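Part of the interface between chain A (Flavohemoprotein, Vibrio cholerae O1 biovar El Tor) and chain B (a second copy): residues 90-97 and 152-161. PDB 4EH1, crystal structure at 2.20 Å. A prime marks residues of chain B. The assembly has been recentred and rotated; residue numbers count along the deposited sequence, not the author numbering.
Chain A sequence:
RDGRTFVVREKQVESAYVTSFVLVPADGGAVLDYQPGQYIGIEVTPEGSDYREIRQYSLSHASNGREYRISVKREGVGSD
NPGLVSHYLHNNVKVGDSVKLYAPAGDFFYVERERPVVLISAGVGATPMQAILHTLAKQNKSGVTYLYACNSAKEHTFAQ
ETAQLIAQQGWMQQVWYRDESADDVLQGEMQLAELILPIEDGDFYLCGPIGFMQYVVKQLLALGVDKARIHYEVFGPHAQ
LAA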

# COMPACT_ATOMS: atom_id res chain seq x y z
N HIS A 90 -9.87 2.94 1.44
CA HIS A 90 -8.57 3.33 1.99
C HIS A 90 -8.46 3.00 3.49
O HIS A 90 -7.51 2.35 3.92
CB HIS A 90 -8.30 4.84 1.78
CG HIS A 90 -7.76 5.17 0.42
ND1 HIS A 90 -6.48 5.66 0.23
CD2 HIS A 90 -8.32 5.08 -0.82
CE1 HIS A 90 -6.27 5.85 -1.06
NE2 HIS A 90 -7.37 5.51 -1.72
N ASN A 91 -9.44 3.40 4.29
CA ASN A 91 -9.30 3.30 5.74
C ASN A 91 -9.71 1.99 6.38
O ASN A 91 -9.19 1.64 7.42
CB ASN A 91 -10.05 4.44 6.45
CG ASN A 91 -9.48 5.81 6.09
OD1 ASN A 91 -8.30 5.93 5.79
ND2 ASN A 91 -10.33 6.83 6.11
N ASN A 92 -10.67 1.29 5.78
CA ASN A 92 -11.31 0.18 6.48
C ASN A 92 -11.13 -1.16 5.80
O ASN A 92 -11.19 -2.19 6.45
CB ASN A 92 -12.82 0.42 6.61
CG ASN A 92 -13.16 1.62 7.48
OD1 ASN A 92 -13.63 1.47 8.60
ND2 ASN A 92 -12.91 2.80 6.97
N VAL A 93 -10.96 -1.16 4.49
CA VAL A 93 -10.91 -2.43 3.78
C VAL A 93 -9.46 -2.94 3.69
O VAL A 93 -8.70 -2.48 2.84
CB VAL A 93 -11.55 -2.30 2.40
CG1 VAL A 93 -11.43 -3.64 1.64
CG2 VAL A 93 -13.01 -1.83 2.54
N LYS A 94 -9.10 -3.89 4.55
CA LYS A 94 -7.74 -4.42 4.61
C LYS A 94 -7.49 -5.60 3.68
O LYS A 94 -8.44 -6.23 3.20
CB LYS A 94 -7.43 -4.89 6.04
CG LYS A 94 -7.84 -3.92 7.13
CD LYS A 94 -7.30 -4.33 8.50
CE LYS A 94 -8.00 -5.61 8.99
NZ LYS A 94 -9.47 -5.63 8.66
N VAL A 95 -6.21 -5.91 3.46
CA VAL A 95 -5.83 -7.19 2.89
C VAL A 95 -6.48 -8.32 3.68
O VAL A 95 -6.36 -8.38 4.91
CB VAL A 95 -4.30 -7.41 2.91
CG1 VAL A 95 -3.95 -8.81 2.41
CG2 VAL A 95 -3.59 -6.35 2.04
N GLY A 96 -7.20 -9.20 2.97
CA GLY A 96 -7.92 -10.29 3.61
C GLY A 96 -9.38 -9.92 3.79
O GLY A 96 -10.21 -10.79 3.99
N ASP A 97 -9.72 -8.63 3.72
CA ASP A 97 -11.12 -8.25 3.89
C ASP A 97 -11.83 -8.48 2.57
O ASP A 97 -11.18 -8.65 1.55
CB ASP A 97 -11.28 -6.80 4.35
CG ASP A 97 -10.89 -6.60 5.83
OD1 ASP A 97 -10.78 -7.63 6.54
OD2 ASP A 97 -10.71 -5.43 6.28
N SER B 152 -9.30 -1.40 16.99
CA SER B 152 -10.43 -1.85 16.21
C SER B 152 -9.94 -2.70 15.04
O SER B 152 -8.73 -2.83 14.83
CB SER B 152 -11.17 -0.63 15.67
OG SER B 152 -10.28 0.15 14.88
N ALA B 153 -10.88 -3.24 14.29
CA ALA B 153 -10.58 -4.01 13.10
C ALA B 153 -9.73 -3.22 12.09
O ALA B 153 -8.80 -3.75 11.50
CB ALA B 153 -11.87 -4.49 12.44
N LYS B 154 -10.04 -1.95 11.89
CA LYS B 154 -9.34 -1.18 10.87
C LYS B 154 -7.87 -0.94 11.23
O LYS B 154 -7.04 -0.68 10.36
CB LYS B 154 -10.07 0.13 10.56
CG LYS B 154 -9.85 1.25 11.54
CD LYS B 154 -10.51 2.51 11.02
CE LYS B 154 -9.81 3.78 11.52
NZ LYS B 154 -10.15 4.14 12.92
N GLU B 155 -7.54 -1.06 12.52
CA GLU B 155 -6.16 -0.91 12.95
C GLU B 155 -5.52 -2.27 13.25
O GLU B 155 -4.51 -2.36 13.93
CB GLU B 155 -6.05 0.00 14.16
CG GLU B 155 -6.55 1.40 13.93
CD GLU B 155 -6.27 2.30 15.12
OE1 GLU B 155 -5.09 2.32 15.58
OE2 GLU B 155 -7.21 2.98 15.59
N HIS B 156 -6.10 -3.32 12.71
CA HIS B 156 -5.57 -4.65 12.97
C HIS B 156 -4.40 -5.00 12.00
O HIS B 156 -4.58 -5.59 10.95
CB HIS B 156 -6.72 -5.65 12.96
CG HIS B 156 -6.31 -7.02 13.39
ND1 HIS B 156 -7.22 -8.05 13.55
CD2 HIS B 156 -5.10 -7.54 13.69
CE1 HIS B 156 -6.58 -9.14 13.94
NE2 HIS B 156 -5.29 -8.85 14.05
N THR B 157 -3.21 -4.60 12.38
CA THR B 157 -2.02 -4.72 11.52
C THR B 157 -1.57 -6.17 11.29
O THR B 157 -1.49 -6.94 12.24
CB THR B 157 -0.85 -3.93 12.14
OG1 THR B 157 -1.20 -2.54 12.21
CG2 THR B 157 0.40 -4.07 11.31
N PHE B 158 -1.26 -6.51 10.04
CA PHE B 158 -0.91 -7.88 9.63
C PHE B 158 -2.00 -8.91 9.90
O PHE B 158 -1.67 -10.06 10.15
CB PHE B 158 0.37 -8.37 10.32
CG PHE B 158 1.54 -7.44 10.18
CD1 PHE B 158 1.98 -7.02 8.93
CD2 PHE B 158 2.20 -6.97 11.32
CE1 PHE B 158 3.09 -6.16 8.81
CE2 PHE B 158 3.29 -6.10 11.22
CZ PHE B 158 3.74 -5.69 9.96
N ALA B 159 -3.27 -8.54 9.89
CA ALA B 159 -4.31 -9.51 10.26
C ALA B 159 -4.28 -10.82 9.43
O ALA B 159 -4.18 -11.91 9.99
CB ALA B 159 -5.70 -8.88 10.21
N GLN B 160 -4.36 -10.69 8.11
CA GLN B 160 -4.38 -11.85 7.21
C GLN B 160 -3.07 -12.64 7.25
O GLN B 160 -3.07 -13.87 7.40
CB GLN B 160 -4.67 -11.41 5.78
CG GLN B 160 -4.59 -12.50 4.74
CD GLN B 160 -5.63 -13.58 4.94
OE1 GLN B 160 -5.39 -14.75 4.65
NE2 GLN B 160 -6.81 -13.20 5.45
N GLU B 161 -1.96 -11.93 7.11
CA GLU B 161 -0.62 -12.53 7.09
C GLU B 161 -0.37 -13.37 8.34
O GLU B 161 0.09 -14.52 8.28
CB GLU B 161 0.41 -11.41 7.01
CG GLU B 161 1.83 -11.83 6.69
CD GLU B 161 2.79 -10.61 6.70
OE1 GLU B 161 3.62 -10.50 7.62
OE2 GLU B 161 2.68 -9.75 5.80
O HOH W 1 -7.70 -0.65 7.64
O HOH W 2 -4.34 -8.13 6.80

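No direct hydrogen bond joins the two stretches; van der Waals packing and two bridging waters hold them together, with 368 Å² buried over both sides. Followed along chain B, the contact begins after Ser152′, which lies out of reach but helps to shape the loop: its O accepts a backbone hydrogen bond from Glu155′ N (3.1 Å). Ala153′ is the first residue to touch chain A. Its carbonyl O lies 3.2 Å from Lys94 CE, the methylene next to the ammonium. Lys94 NZ is 3.5 Å from the same Ala153′ O, but the angle is too poor for a hydrogen bond. The ammonium is instead held within its own chain, in a salt bridge from Lys94 NZ to Asp97 OD2 (2.7 Å). The same Asp97 OD2 also accepts from Lys94 N (2.8 Å), and Asp97 N donates to Lys94 O (2.8 Å), closing the type II turn from Lys94 to Asp97. With its charge paired at home, Lys94 can be buried and can lay its methylenes against chain B; at 83 Å² it has more area covered by the other stretch than any other residue here.

Lys154′ gives up nearly as much surface. Its CB packs 3.6 Å from Asn91 O, and its CD reaches the side chain of Asn92; chi1 is p, and the end of the chain leads away from the contact, so the aliphatic part does the packing. At the Lys154′ backbone, water 1 donates to both Asn91 O (2.7 Å) and Lys154′ O (2.8 Å), linking two backbone carbonyls that could not bond to each other. Glu155′ points away and makes no contact.

At His156′ the backbone and CB do the work. Its O sits 3.9 Å from Lys94 CD and its CB 4.2 Å from Lys94 CE, while the imidazole leads away and ND1 is hydrogen-bonded elsewhere in the structure. His156′ N donates to Ala153′ O (3.0 Å), bracing the loop around the lysine. Thr157′ and Phe158′ both point away from chain A; they form the middle of the type II turn from His156′ to Ala159′, closed by a weak bond from Ala159′ N to His156′ O (3.4 Å), and Phe158′ is the N-cap of the helix that follows.

Ala159′ opens that helix with its methyl toward chain A, CB lying 4.2 Å from Lys94 CE, a small apolar surface against the lysine chain. Gln160′ completes the contact. Its CB packs 3.6 Å from Val95 O and 4.3 Å from Val95 CG1, and its NE2 lies 3.6 Å from Gly96 CA. A CB on Gly96 would come within 2.7 Å of Gln160′ NE2, and the backbone angles at this turn position themselves call for glycine. Water 2 joins the backbones here, accepting from Gln160′ N (2.9 Å) and donating to Val95 O (2.8 Å). Glu161′ lies beyond the contact.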